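Local coordinates for envelopment polyprotein (Bovine Schmallenberg virus BH80/Germany/2011, PDB 7A56) that probably drives fusion of the viral and host membranes during entry, as a class II envelope glycoprotein captured here in its postfusion conformation, at residues P50-Q55 against N382-C387; H131-G137 against D172-G177; R184-K188 against Y304-L308. One frame throughout, in Å; residues are numbered along the deposited sequence.

In the fold
The three contacts are spread along an elongated molecule. Contact 1 joins a loop of the N-terminal part to the C-terminal strands, and in sequence it encloses both others. Contact 2 lies far out on the opposite side of the chain's centre, about 77 Å from contact 1 between centres. Contact 3 is on the same side as contact 2, about 36 Å from it and 41 Å from contact 1, centre to centre; none of the three touches another. Strand 98-134 connects contacts 2 and 3: its far end forms one side of contact 2, and strand 187-192, which opens in contact 3, also pairs with it, as does 172-183. A bound sodium ion lies about 8 Å from the Ile53 side chain of contact 1.

Contact 1 (P50-Q55 against N382-C387); sequences PAIIPQ and NTIGSC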
loop_
_atom_site.group_PDB
_atom_site.type_symbol
_atom_site.label_atom_id
_atom_site.label_comp_id
_atom_site.label_asym_id
_atom_site.label_seq_id
_atom_site.Cartn_x
_atom_site.Cartn_y
_atom_site.Cartn_z
ATOM N N PRO A 50 26.779 -21.367 8.724
ATOM C CA PRO A 50 25.931 -22.550 8.941
ATOM C C PRO A 50 25.655 -23.318 7.653
ATOM O O PRO A 50 25.879 -22.831 6.530
ATOM C CB PRO A 50 24.618 -21.967 9.477
ATOM C CG PRO A 50 24.950 -20.597 9.928
ATOM C CD PRO A 50 26.088 -20.119 9.093
ATOM N N ALA A 51 25.103 -24.531 7.840
ATOM C CA ALA A 51 24.767 -25.420 6.716
ATOM C C ALA A 51 23.810 -24.726 5.759
ATOM O O ALA A 51 22.889 -24.015 6.186
ATOM C CB ALA A 51 24.125 -26.720 7.234
ATOM N N ILE A 52 24.077 -24.866 4.458
ATOM C CA ILE A 52 23.236 -24.270 3.423
ATOM C C ILE A 52 23.022 -25.389 2.412
ATOM O O ILE A 52 23.941 -25.737 1.646
ATOM C CB ILE A 52 23.865 -23.016 2.778
ATOM C CG1 ILE A 52 24.088 -21.869 3.802
ATOM C CG2 ILE A 52 23.019 -22.473 1.585
ATOM C CD1 ILE A 52 25.317 -21.042 3.400
ATOM N N ILE A 53 21.832 -25.977 2.441
ATOM C CA ILE A 53 21.446 -27.113 1.602
ATOM C C ILE A 53 20.236 -26.659 0.779
ATOM O O ILE A 53 19.162 -26.384 1.353
ATOM C CB ILE A 53 21.124 -28.345 2.457
ATOM C CG1 ILE A 53 22.333 -28.724 3.340
ATOM C CG2 ILE A 53 20.752 -29.532 1.512
ATOM C CD1 ILE A 53 22.048 -29.813 4.323
ATOM N N PRO A 54 20.381 -26.500 -0.530
ATOM C CA PRO A 54 19.377 -25.752 -1.313
ATOM C C PRO A 54 18.020 -26.455 -1.424
ATOM O O PRO A 54 17.931 -27.643 -1.702
ATOM C CB PRO A 54 20.036 -25.585 -2.685
ATOM C CG PRO A 54 21.151 -26.592 -2.734
ATOM C CD PRO A 54 21.591 -26.811 -1.309
ATOM N N GLN A 55 16.954 -25.679 -1.220
ATOM C CA GLN A 55 15.583 -26.181 -1.317
ATOM C C GLN A 55 14.946 -25.924 -2.670
ATOM O O GLN A 55 13.893 -26.507 -2.958
ATOM C CB GLN A 55 14.676 -25.468 -0.270
ATOM C CG GLN A 55 14.958 -25.877 1.176
ATOM C CD GLN A 55 14.371 -24.876 2.118
ATOM O OE1 GLN A 55 14.839 -23.736 2.163
ATOM N NE2 GLN A 55 13.301 -25.248 2.839
ATOM N N ASN A 382 18.074 -28.617 9.572
ATOM C CA ASN A 382 19.409 -29.010 9.132
ATOM C C ASN A 382 20.035 -27.976 8.183
ATOM O O ASN A 382 21.177 -28.179 7.729
ATOM C CB ASN A 382 19.369 -30.429 8.501
ATOM C CG ASN A 382 18.541 -30.509 7.200
ATOM O OD1 ASN A 382 17.636 -29.723 6.935
ATOM N ND2 ASN A 382 18.867 -31.489 6.390
ATOM N N THR A 383 19.362 -26.841 7.960
ATOM C CA THR A 383 19.807 -25.868 6.974
ATOM C C THR A 383 19.138 -24.512 7.220
ATOM O O THR A 383 17.982 -24.430 7.617
ATOM C CB THR A 383 19.526 -26.333 5.520
ATOM O OG1 THR A 383 20.106 -25.411 4.588
ATOM C CG2 THR A 383 18.028 -26.507 5.187
ATOM N N ILE A 384 19.885 -23.457 6.920
ATOM C CA ILE A 384 19.272 -22.179 6.601
ATOM C C ILE A 384 18.323 -22.402 5.448
ATOM O O ILE A 384 18.665 -23.090 4.483
ATOM C CB ILE A 384 20.359 -21.165 6.219
ATOM C CG1 ILE A 384 21.273 -20.897 7.427
ATOM C CG2 ILE A 384 19.705 -19.873 5.634
ATOM C CD1 ILE A 384 22.556 -20.160 7.053
ATOM N N GLY A 385 17.124 -21.834 5.522
ATOM C CA GLY A 385 16.201 -22.027 4.414
ATOM C C GLY A 385 14.951 -21.185 4.618
ATOM O O GLY A 385 14.910 -20.291 5.468
ATOM N N SER A 386 13.945 -21.482 3.828
ATOM C CA SER A 386 12.689 -20.752 3.863
ATOM C C SER A 386 11.608 -21.809 3.763
ATOM O O SER A 386 11.703 -22.684 2.915
ATOM C CB SER A 386 12.584 -19.772 2.689
ATOM O OG SER A 386 11.343 -19.075 2.746
ATOM N N CYS A 387 10.614 -21.771 4.647
ATOM C CA CYS A 387 9.579 -22.789 4.694
ATOM C C CYS A 387 8.197 -22.193 4.548
ATOM O O CYS A 387 7.915 -21.127 5.079
ATOM C CB CYS A 387 9.596 -23.535 6.024
ATOM S SG CYS A 387 11.030 -24.530 6.225
#
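Thr383 OG1 is held from two directions: it accepts a hydrogen bond from Ile53 N at 2.8 Å and donates its own proton to Ile384 O at 2.7 Å. The hydroxyl reaches the incoming chain because it stands trans to its own backbone N (chi1 -174°). One residue further on, Ile384 N donates to Ala51 O over 3.1 Å, tying the two backbones together. Residues 382-384 link strand 373-381 of one C-terminal four-stranded sheet to strand 385-391 of another, while 50-55 belongs to the N-terminal part; the contact thus docks the two parts, consistent with the C-terminal domain folding back on the body in postfusion class II proteins. At the Pro50 end, Ile384 CD1 packs on Pro50 CB at 3.7 Å, and the Ile384 side chain lies beside that of Ile52, pointing the same way, with Tyr105 of strand 98-134 touching both isoleucines. Gln55 extends its chain across to Ser386 and meets its backbone with the whole amide: Ser386 N donates to OE1 of Gln55 at 2.9 Å, in the carbonyl plane and on a lone pair, and Gln55 NE2 returns a weak bond to Ser386 O. The NE2 end also lies near Cys387 SG, which is bonded to Cys427.

Contact 2 (H131-G137 against D172-G177); sequences HEEVCTG and DGCLYG
Trans placements of Thr136 OG1 (chi1 -166°) and Asp172 CG (chi1 -170°) relative to their own backbone nitrogens lay the two side chains alongside each other, pointing the same way. Thr136 OG1 then donates to Asp172 OD2 at 2.6 Å, meeting the oxygen on its syn side but somewhat out of the carboxylate plane. The other oxygen, Asp172 OD1, takes a weak bond from Gly137 N at 2.9 Å and another weak one from Gly173 N, so both carboxylate oxygens are engaged where the chain turns out of the strand.

From there the strands run antiparallel. Val134 with Cys174 and Glu132 with Tyr176 are hydrogen-bonded pairs, each with two backbone bonds; Glu132 N reaches Tyr176 O at 2.9 Å. On the face shared by these four, Tyr176 has its ring between backbone N and carbonyl carbon (chi1 60°), which leans it toward the neighbouring strand, with Glu132 O over one face. Glu132 CB makes an off-centre CH-pi contact, 4.3 Å from the centroid of the Tyr176 ring, and Val134 CG1 comes to the ring edge. The reverse face carries Leu175, whose CD1 lies 3.6 Å from Glu133 CB. At the pair His131 and Gly177, the glycine lets the CA atoms approach to 3.9 Å.

Cys135 is bonded to Cys167, and the Cys174-Cys139 disulfide joins the second segment to the chain just beyond the first. This disulfide-reinforced antiparallel ladder lies far from the chain's centre, consistent with the membrane-facing end of a class II fusion protein. Glu133 forms a salt bridge with Lys292. Strand 172-183 has 131-134 along one edge and strand 150-158 along the other, while Leu175 packs on Phe282 and Tyr284 of strand 281-285 and on Val294 of strand 293-296.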
loop_
_atom_site.group_PDB
_atom_site.type_symbol
_atom_site.label_atom_id
_atom_site.label_comp_id
_atom_site.label_asym_id
_atom_site.label_seq_id
_atom_site.Cartn_x
_atom_site.Cartn_y
_atom_site.Cartn_z
ATOM N N HIS A 131 -7.432 28.916 37.778
ATOM C CA HIS A 131 -8.723 29.596 37.622
ATOM C C HIS A 131 -8.717 30.899 38.395
ATOM O O HIS A 131 -7.919 31.103 39.327
ATOM C CB HIS A 131 -9.915 28.732 38.078
ATOM C CG HIS A 131 -10.027 28.618 39.562
ATOM N ND1 HIS A 131 -9.289 27.712 40.293
ATOM C CD2 HIS A 131 -10.782 29.303 40.464
ATOM C CE1 HIS A 131 -9.586 27.833 41.576
ATOM N NE2 HIS A 131 -10.492 28.791 41.707
ATOM N N GLU A 132 -9.613 31.798 37.985
ATOM C CA GLU A 132 -9.855 33.050 38.691
ATOM C C GLU A 132 -11.351 33.356 38.666
ATOM O O GLU A 132 -12.106 32.827 37.849
ATOM C CB GLU A 132 -9.125 34.234 38.056
ATOM C CG GLU A 132 -7.732 33.953 37.591
ATOM C CD GLU A 132 -6.667 34.491 38.509
ATOM O OE1 GLU A 132 -5.488 34.517 38.067
ATOM O OE2 GLU A 132 -6.995 34.866 39.665
ATOM N N GLU A 133 -11.771 34.259 39.526
ATOM C CA GLU A 133 -13.121 34.792 39.379
ATOM C C GLU A 133 -13.080 36.294 39.556
ATOM O O GLU A 133 -12.192 36.817 40.222
ATOM C CB GLU A 133 -14.143 34.166 40.356
ATOM C CG GLU A 133 -13.989 34.452 41.788
ATOM C CD GLU A 133 -15.112 33.793 42.606
ATOM O OE1 GLU A 133 -15.002 32.578 42.858
ATOM O OE2 GLU A 133 -16.107 34.466 42.971
ATOM N N VAL A 134 -14.056 36.978 38.947
ATOM C CA VAL A 134 -14.253 38.410 39.108
ATOM C C VAL A 134 -15.717 38.688 39.474
ATOM O O VAL A 134 -16.651 38.041 38.975
ATOM C CB VAL A 134 -13.817 39.208 37.854
ATOM C CG1 VAL A 134 -12.392 38.834 37.442
ATOM C CG2 VAL A 134 -14.757 38.979 36.709
ATOM N N CYS A 135 -15.887 39.655 40.374
ATOM C CA CYS A 135 -17.178 39.972 40.980
ATOM C C CYS A 135 -18.130 40.608 39.974
ATOM O O CYS A 135 -19.304 40.205 39.874
ATOM C CB CYS A 135 -16.937 40.906 42.161
ATOM S SG CYS A 135 -18.441 41.729 42.814
ATOM N N THR A 136 -17.612 41.531 39.157
ATOM C CA THR A 136 -18.397 42.283 38.195
ATOM C C THR A 136 -17.740 42.287 36.816
ATOM O O THR A 136 -16.554 41.977 36.654
ATOM C CB THR A 136 -18.602 43.735 38.665
ATOM O OG1 THR A 136 -19.625 44.299 37.862
ATOM C CG2 THR A 136 -17.333 44.517 38.431
ATOM N N GLY A 137 -18.533 42.612 35.801
ATOM C CA GLY A 137 -18.037 42.615 34.440
ATOM C C GLY A 137 -18.238 41.279 33.769
ATOM O O GLY A 137 -18.637 40.284 34.380
ATOM N N ASP A 172 -23.914 38.647 37.047
ATOM C CA ASP A 172 -22.792 39.470 36.609
ATOM C C ASP A 172 -21.499 38.764 37.023
ATOM O O ASP A 172 -21.513 37.780 37.772
ATOM C CB ASP A 172 -22.932 40.897 37.193
ATOM C CG ASP A 172 -21.932 41.926 36.602
ATOM O OD1 ASP A 172 -21.317 41.795 35.489
ATOM O OD2 ASP A 172 -21.733 42.930 37.273
ATOM N N GLY A 173 -20.369 39.264 36.542
ATOM C CA GLY A 173 -19.111 38.620 36.885
ATOM C C GLY A 173 -18.810 37.409 36.045
ATOM O O GLY A 173 -19.541 37.028 35.122
ATOM N N CYS A 174 -17.703 36.756 36.398
ATOM C CA CYS A 174 -17.250 35.633 35.602
ATOM C C CYS A 174 -16.403 34.702 36.461
ATOM O O CYS A 174 -15.734 35.143 37.406
ATOM C CB CYS A 174 -16.456 36.129 34.397
ATOM S SG CYS A 174 -15.724 34.783 33.284
ATOM N N LEU A 175 -16.404 33.422 36.087
ATOM C CA LEU A 175 -15.485 32.447 36.662
ATOM C C LEU A 175 -14.833 31.757 35.485
ATOM O O LEU A 175 -15.543 31.237 34.608
ATOM C CB LEU A 175 -16.202 31.434 37.566
ATOM C CG LEU A 175 -15.442 30.277 38.202
ATOM C CD1 LEU A 175 -14.386 30.761 39.165
ATOM C CD2 LEU A 175 -16.392 29.348 38.916
ATOM N N TYR A 176 -13.503 31.797 35.428
ATOM C CA TYR A 176 -12.835 31.241 34.238
ATOM C C TYR A 176 -11.539 30.537 34.624
ATOM O O TYR A 176 -11.039 30.672 35.743
ATOM C CB TYR A 176 -12.550 32.358 33.196
ATOM C CG TYR A 176 -11.674 33.478 33.686
ATOM C CD1 TYR A 176 -12.225 34.615 34.300
ATOM C CD2 TYR A 176 -10.293 33.431 33.516
ATOM C CE1 TYR A 176 -11.406 35.651 34.746
ATOM C CE2 TYR A 176 -9.473 34.461 33.966
ATOM C CZ TYR A 176 -10.029 35.556 34.566
ATOM O OH TYR A 176 -9.183 36.552 34.983
ATOM N N GLY A 177 -10.997 29.772 33.685
ATOM C CA GLY A 177 -9.670 29.248 33.890
ATOM C C GLY A 177 -9.179 28.496 32.666
ATOM O O GLY A 177 -9.690 28.672 31.550
#

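Contact 3 (R184-K188 against Y304-L308); sequences RPEYK and YQSCL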
loop_
_atom_site.group_PDB
_atom_site.type_symbol
_atom_site.label_atom_id
_atom_site.label_comp_id
_atom_site.label_asym_id
_atom_site.label_seq_id
_atom_site.Cartn_x
_atom_site.Cartn_y
_atom_site.Cartn_z
ATOM N N ARG A 184 0.088 9.308 32.097
ATOM C CA ARG A 184 1.143 8.378 32.412
ATOM C C ARG A 184 1.633 7.830 31.065
ATOM O O ARG A 184 0.867 7.155 30.371
ATOM C CB ARG A 184 0.640 7.257 33.321
ATOM C CG ARG A 184 1.718 6.200 33.635
ATOM C CD ARG A 184 1.141 5.062 34.441
ATOM N NE ARG A 184 0.280 4.118 33.691
ATOM C CZ ARG A 184 -1.024 3.937 33.927
ATOM N NH1 ARG A 184 -1.707 3.025 33.240
ATOM N NH2 ARG A 184 -1.656 4.647 34.862
ATOM N N PRO A 185 2.854 8.138 30.644
ATOM C CA PRO A 185 3.316 7.690 29.311
ATOM C C PRO A 185 3.354 6.171 29.239
ATOM O O PRO A 185 3.895 5.511 30.141
ATOM C CB PRO A 185 4.732 8.283 29.197
ATOM C CG PRO A 185 4.848 9.288 30.271
ATOM C CD PRO A 185 3.854 8.943 31.367
ATOM N N GLU A 186 2.827 5.618 28.125
ATOM C CA GLU A 186 2.780 4.166 27.899
ATOM C C GLU A 186 3.259 3.763 26.492
ATOM O O GLU A 186 3.906 2.723 26.355
ATOM C CB GLU A 186 1.359 3.633 28.151
ATOM C CG GLU A 186 0.930 3.757 29.659
ATOM C CD GLU A 186 1.476 2.610 30.483
ATOM O OE1 GLU A 186 1.289 2.599 31.726
ATOM O OE2 GLU A 186 2.081 1.678 29.853
ATOM N N TYR A 187 2.994 4.582 25.465
ATOM C CA TYR A 187 3.434 4.264 24.100
ATOM C C TYR A 187 4.178 5.465 23.522
ATOM O O TYR A 187 3.836 6.619 23.824
ATOM C CB TYR A 187 2.252 3.932 23.158
ATOM C CG TYR A 187 1.413 2.711 23.490
ATOM C CD1 TYR A 187 0.457 2.747 24.519
ATOM C CD2 TYR A 187 1.538 1.524 22.729
ATOM C CE1 TYR A 187 -0.335 1.642 24.793
ATOM C CE2 TYR A 187 0.750 0.411 23.005
ATOM C CZ TYR A 187 -0.191 0.475 24.035
ATOM O OH TYR A 187 -0.995 -0.617 24.309
ATOM N N LYS A 188 5.198 5.183 22.688
ATOM C CA LYS A 188 5.926 6.197 21.919
ATOM C C LYS A 188 5.546 6.051 20.459
ATOM O O LYS A 188 5.600 4.953 19.917
ATOM C CB LYS A 188 7.446 6.067 22.052
ATOM C CG LYS A 188 7.932 5.961 23.505
ATOM C CD LYS A 188 9.464 6.113 23.593
ATOM C CE LYS A 188 9.904 6.587 24.996
ATOM N NZ LYS A 188 9.413 5.687 26.072
ATOM N N TYR A 304 -7.103 7.026 24.840
ATOM C CA TYR A 304 -6.010 6.073 25.085
ATOM C C TYR A 304 -6.468 4.621 25.010
ATOM O O TYR A 304 -5.683 3.725 24.638
ATOM C CB TYR A 304 -5.404 6.339 26.476
ATOM C CG TYR A 304 -4.438 5.287 26.896
ATOM C CD1 TYR A 304 -3.231 5.151 26.217
ATOM C CD2 TYR A 304 -4.752 4.367 27.921
ATOM C CE1 TYR A 304 -2.309 4.151 26.569
ATOM C CE2 TYR A 304 -3.846 3.368 28.294
ATOM C CZ TYR A 304 -2.615 3.254 27.579
ATOM O OH TYR A 304 -1.668 2.261 27.854
ATOM N N GLN A 305 -7.728 4.365 25.364
ATOM C CA GLN A 305 -8.216 3.005 25.287
ATOM C C GLN A 305 -8.088 2.440 23.873
ATOM O O GLN A 305 -7.999 1.217 23.722
ATOM C CB GLN A 305 -9.661 2.948 25.740
ATOM C CG GLN A 305 -10.582 3.729 24.837
ATOM C CD GLN A 305 -10.897 5.151 25.328
ATOM O OE1 GLN A 305 -10.157 5.765 26.125
ATOM N NE2 GLN A 305 -12.012 5.672 24.851
ATOM N N SER A 306 -8.052 3.305 22.847
ATOM C CA SER A 306 -7.770 2.870 21.474
ATOM C C SER A 306 -6.357 2.324 21.332
ATOM O O SER A 306 -6.113 1.351 20.590
ATOM C CB SER A 306 -7.959 4.045 20.521
ATOM O OG SER A 306 -9.300 4.498 20.595
ATOM N N CYS A 307 -5.391 2.970 21.978
ATOM C CA CYS A 307 -4.037 2.421 21.970
ATOM C C CYS A 307 -4.035 1.001 22.489
ATOM O O CYS A 307 -3.345 0.130 21.953
ATOM C CB CYS A 307 -3.114 3.285 22.833
ATOM S SG CYS A 307 -3.157 5.030 22.338
ATOM N N LEU A 308 -4.813 0.732 23.527
ATOM C CA LEU A 308 -4.791 -0.656 24.014
ATOM C C LEU A 308 -5.275 -1.681 22.989
ATOM O O LEU A 308 -4.938 -2.864 23.118
ATOM C CB LEU A 308 -5.611 -0.799 25.290
ATOM C CG LEU A 308 -5.013 0.026 26.415
ATOM C CD1 LEU A 308 -5.921 -0.065 27.608
ATOM C CD2 LEU A 308 -3.606 -0.449 26.741
HETATM O O HOH W 1 -1.823 -2.462 22.099
#
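Tyr187 pushes its ring into a pocket made by three residues around the helical turn 305-308. Cys307 CB sits over one face in a CH-pi contact, 4.2 Å from the centroid of the Tyr187 ring, and the Cys307 sulfur adds an oblique sulfur-aromatic contact. At the ring edge, near its plane, Tyr304 OH approaches Tyr187 CE1 at 3.4 Å, the two tyrosine side chains crossing at about a right angle. Leu308 CD2 also comes in at the edge and lies 3.6 Å from Tyr187 OH. A water links the phenol to the helix backbone, standing 3.0 Å from Tyr187 OH and 3.0 Å from Cys307 O.

The Tyr304 hydroxyl does double duty, resting against Glu186 CB at 3.3 Å as well as against its tyrosine neighbour. Glu186 folds back on itself at chi2 (-82°), which carries its carboxylate toward Arg184. There OE1 of Glu186 receives Arg184 NE at 2.7 Å in a nearly straight salt bridge, through the anti lone pair and in the guanidinium plane; OE2 pairs with Lys245. The carboxylate is therefore flanked by two positive groups, which would be expected to keep it ionised.

Further out, Cys307 is bonded to Cys264 and touches Thr121, while Tyr304 packs on Pro123. Ser306, on the same turn, packs on Gly258 of the second subunit. Glu186 and Tyr187 both face Thr121 of strand 98-134, the signature of a classic beta bulge at the start of strand 187-192.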